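Side-chain contact in SPI-1 type 3 secretion system secretin (Salmonella enterica subsp. enterica serovar Typhimurium, PDB 4G08), which forms the ring-shaped outer-membrane pore of the type III secretion injectisome that delivers bacterial effector proteins into eukaryotic host cells: residues I72-G77 and P134-M139. Sequence-based numbering, arbitrary orientation.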
ATOM      1  N   ILE A  72       6.274   4.304   0.334  1.00 12.32           N
ATOM      2  CA  ILE A  72       5.114   3.616  -0.192  1.00 12.21           C
ATOM      3  C   ILE A  72       4.032   3.598   0.879  1.00 17.07           C
ATOM      4  O   ILE A  72       4.334   3.635   2.069  1.00 13.92           O
ATOM      5  CB  ILE A  72       5.477   2.174  -0.593  1.00 20.00           C
ATOM      6  CG1 ILE A  72       6.072   1.430   0.602  1.00 16.59           C
ATOM      7  CG2 ILE A  72       6.505   2.191  -1.710  1.00 18.00           C
ATOM      8  CD1 ILE A  72       6.580   0.036   0.290  1.00 16.16           C
ATOM      9  N   TRP A  73       2.780   3.689   0.454  1.00 17.42           N
ATOM     10  CA  TRP A  73       1.681   3.811   1.399  1.00 15.98           C
ATOM     11  C   TRP A  73       0.452   3.041   0.961  1.00 16.25           C
ATOM     12  O   TRP A  73       0.309   2.674  -0.203  1.00 15.20           O
ATOM     13  CB  TRP A  73       1.323   5.273   1.622  1.00 15.57           C
ATOM     14  CG  TRP A  73       0.743   5.915   0.444  1.00 16.17           C
ATOM     15  CD1 TRP A  73       1.398   6.301  -0.678  1.00 20.21           C
ATOM     16  CD2 TRP A  73      -0.623   6.284   0.265  1.00 19.08           C
ATOM     17  NE1 TRP A  73       0.522   6.863  -1.566  1.00 26.40           N
ATOM     18  CE2 TRP A  73      -0.723   6.895  -0.996  1.00 25.82           C
ATOM     19  CE3 TRP A  73      -1.765   6.184   1.062  1.00 25.67           C
ATOM     20  CZ2 TRP A  73      -1.917   7.419  -1.476  1.00 28.40           C
ATOM     21  CZ3 TRP A  73      -2.959   6.670   0.569  1.00 32.89           C
ATOM     22  CH2 TRP A  73      -3.023   7.291  -0.683  1.00 36.63           C
ATOM     23  N   TYR A  74      -0.389   2.735   1.941  1.00 17.57           N
ATOM     24  CA  TYR A  74      -1.605   1.981   1.720  1.00 14.23           C
ATOM     25  C   TYR A  74      -2.677   2.486   2.677  1.00 15.00           C
ATOM     26  O   TYR A  74      -2.401   2.739   3.845  1.00 16.38           O
ATOM     27  CB  TYR A  74      -1.336   0.497   1.969  1.00 16.02           C
ATOM     28  CG  TYR A  74      -2.502  -0.396   1.660  1.00 14.33           C
ATOM     29  CD1 TYR A  74      -3.074  -0.408   0.398  1.00 13.63           C
ATOM     30  CD2 TYR A  74      -3.082  -1.170   2.648  1.00 17.26           C
ATOM     31  CE1 TYR A  74      -4.139  -1.229   0.111  1.00 19.28           C
ATOM     32  CE2 TYR A  74      -4.166  -1.976   2.377  1.00 20.91           C
ATOM     33  CZ  TYR A  74      -4.716  -1.969   1.119  1.00 24.83           C
ATOM     34  OH  TYR A  74      -5.854  -2.700   0.871  1.00 25.79           O
ATOM     35  N   PHE A  75      -3.878   2.699   2.161  1.00 13.11           N
ATOM     36  CA  PHE A  75      -5.046   2.957   2.997  1.00 12.64           C
ATOM     37  C   PHE A  75      -5.927   1.723   2.954  1.00 20.01           C
ATOM     38  O   PHE A  75      -6.318   1.288   1.872  1.00 19.88           O
ATOM     39  CB  PHE A  75      -5.821   4.153   2.442  1.00 17.11           C
ATOM     40  CG  PHE A  75      -7.145   4.380   3.107  1.00 16.76           C
ATOM     41  CD1 PHE A  75      -7.218   4.663   4.455  1.00 13.92           C
ATOM     42  CD2 PHE A  75      -8.301   4.432   2.353  1.00 20.53           C
ATOM     43  CE1 PHE A  75      -8.436   4.904   5.055  1.00 22.82           C
ATOM     44  CE2 PHE A  75      -9.520   4.671   2.945  1.00 23.04           C
ATOM     45  CZ  PHE A  75      -9.588   4.905   4.299  1.00 25.43           C
ATOM     46  N   ASP A  76      -6.158   1.099   4.105  1.00 15.29           N
ATOM     47  CA  ASP A  76      -6.864  -0.185   4.128  1.00 18.71           C
ATOM     48  C   ASP A  76      -8.345  -0.011   4.441  1.00 22.36           C
ATOM     49  O   ASP A  76      -9.085  -0.988   4.589  1.00 21.52           O
ATOM     50  CB  ASP A  76      -6.222  -1.158   5.117  1.00 18.46           C
ATOM     51  CG  ASP A  76      -6.468  -0.775   6.553  1.00 24.93           C
ATOM     52  OD1 ASP A  76      -7.077   0.291   6.787  1.00 21.99           O
ATOM     53  OD2 ASP A  76      -6.046  -1.535   7.450  1.00 21.12           O
ATOM     54  N   GLY A  77      -8.784   1.244   4.425  1.00 17.70           N
ATOM     55  CA  GLY A  77     -10.169   1.602   4.698  1.00 17.17           C
ATOM     56  C   GLY A  77     -10.378   2.088   6.117  1.00 21.67           C
ATOM     57  O   GLY A  77     -11.328   2.819   6.393  1.00 17.65           O
ATOM     58  N   PRO A 134       4.002  -3.951   2.863  1.00 17.66           N
ATOM     59  CA  PRO A 134       3.830  -5.252   3.469  1.00 18.80           C
ATOM     60  C   PRO A 134       2.386  -5.562   3.844  1.00 18.14           C
ATOM     61  O   PRO A 134       1.878  -6.637   3.528  1.00 17.81           O
ATOM     62  CB  PRO A 134       4.705  -5.158   4.712  1.00 21.35           C
ATOM     63  CG  PRO A 134       5.817  -4.264   4.296  1.00 18.79           C
ATOM     64  CD  PRO A 134       5.243  -3.295   3.303  1.00 20.12           C
ATOM     65  N   VAL A 135       1.692  -4.608   4.437  1.00 16.41           N
ATOM     66  CA  VAL A 135       0.319  -4.862   4.819  1.00 15.46           C
ATOM     67  C   VAL A 135      -0.558  -5.196   3.604  1.00 17.41           C
ATOM     68  O   VAL A 135      -1.468  -6.023   3.693  1.00 17.37           O
ATOM     69  CB  VAL A 135      -0.274  -3.663   5.546  1.00 19.07           C
ATOM     70  CG1 VAL A 135      -0.318  -2.477   4.607  1.00 19.91           C
ATOM     71  CG2 VAL A 135      -1.656  -4.008   6.053  1.00 24.96           C
ATOM     72  N   TYR A 136      -0.256  -4.589   2.463  1.00 13.95           N
ATOM     73  CA  TYR A 136      -0.989  -4.864   1.223  1.00 15.74           C
ATOM     74  C   TYR A 136      -0.671  -6.249   0.666  1.00 12.69           C
ATOM     75  O   TYR A 136      -1.570  -7.023   0.325  1.00 14.52           O
ATOM     76  CB  TYR A 136      -0.657  -3.798   0.183  1.00 14.24           C
ATOM     77  CG  TYR A 136      -1.312  -4.013  -1.150  1.00 12.73           C
ATOM     78  CD1 TYR A 136      -2.679  -3.872  -1.307  1.00 17.98           C
ATOM     79  CD2 TYR A 136      -0.543  -4.231  -2.274  1.00 16.59           C
ATOM     80  CE1 TYR A 136      -3.271  -4.062  -2.533  1.00 19.16           C
ATOM     81  CE2 TYR A 136      -1.116  -4.383  -3.504  1.00 14.28           C
ATOM     82  CZ  TYR A 136      -2.477  -4.309  -3.627  1.00 17.40           C
ATOM     83  OH  TYR A 136      -3.020  -4.375  -4.886  1.00 23.83           O
ATOM     84  N   VAL A 137       0.612  -6.537   0.541  1.00 11.83           N
ATOM     85  CA  VAL A 137       1.054  -7.779  -0.058  1.00 14.63           C
ATOM     86  C   VAL A 137       0.577  -8.964   0.767  1.00 16.23           C
ATOM     87  O   VAL A 137       0.102  -9.960   0.226  1.00 12.88           O
ATOM     88  CB  VAL A 137       2.583  -7.814  -0.170  1.00 17.34           C
ATOM     89  CG1 VAL A 137       3.045  -9.189  -0.612  1.00 21.40           C
ATOM     90  CG2 VAL A 137       3.054  -6.757  -1.155  1.00 16.86           C
ATOM     91  N   ASP A 138       0.565  -8.796   2.082  1.00 13.75           N
ATOM     92  CA  ASP A 138       0.090  -9.852   2.967  1.00 15.13           C
ATOM     93  C   ASP A 138      -1.373 -10.163   2.685  1.00 16.60           C
ATOM     94  O   ASP A 138      -1.782 -11.322   2.639  1.00 13.25           O
ATOM     95  CB  ASP A 138       0.243  -9.429   4.423  1.00 15.03           C
ATOM     96  CG  ASP A 138       1.680  -9.456   4.891  1.00 33.84           C
ATOM     97  OD1 ASP A 138       2.543  -9.977   4.154  1.00 30.39           O
ATOM     98  OD2 ASP A 138       1.931  -9.036   6.040  1.00 34.93           O
ATOM     99  N   MET A 139      -2.158  -9.118   2.485  1.00 13.16           N
ATOM    100  CA  MET A 139      -3.539  -9.274   2.087  1.00 15.23           C
ATOM    101  C   MET A 139      -3.639  -9.995   0.753  1.00 16.72           C
ATOM    102  O   MET A 139      -4.456 -10.896   0.590  1.00 11.79           O
ATOM    103  CB  MET A 139      -4.195  -7.904   1.996  1.00 16.22           C
ATOM    104  CG  MET A 139      -5.689  -7.933   1.747  1.00 19.64           C
ATOM    105  SD  MET A 139      -6.101  -7.908  -0.001  1.00 19.53           S
ATOM    106  CE  MET A 139      -5.230  -6.427  -0.472  1.00 19.71           C
TER
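Tyr74 reaches from its strand toward the first turn of the facing helix, where Val135, Tyr136 and Met139 all meet its side chain from one side of the ring plane. Tyr136 meets it twice. Its CB sits over the centre of one face in a CH-pi contact, 4.1 Å from the centroid and only 10° off the ring normal; further out, its CD1 comes to 3.3 Å from Tyr74 CE1, a snug approach. The two rings meet obliquely, their planes inclined at 49° and their centroids 5.1 Å apart. Val135 CG1 comes in obliquely near Tyr74 CD2 (3.6 Å), from the same side of the ring plane as Tyr136, while Met139, its chain bent at chi2 and chi3, brings its methyl CE to 4.0 Å from the Tyr74 hydroxyl oxygen OH. These contacts join two periplasmic domains of the secretin: strand 71-75 is an outermost strand of a mixed sheet in the N0 domain, and helix 134-150 belongs to the domain that follows. Strand and helix axes approach to 8.5 Å, and no hydrogen bond links the two segments directly. The polar ends are tied down elsewhere. With CG anti to the backbone N (chi1 -175°), Tyr74 extends away from its strand far enough for OH to hydrogen-bond Leu112 O; the Tyr136 hydroxyl likewise bonds Tyr117 O. Both phenols are therefore held at root and tip, which probably limits how far the rings can tilt against each other. Val135 also touches Tyr81 of the neighbouring strand 80-84, and Leu112 packs against Met139.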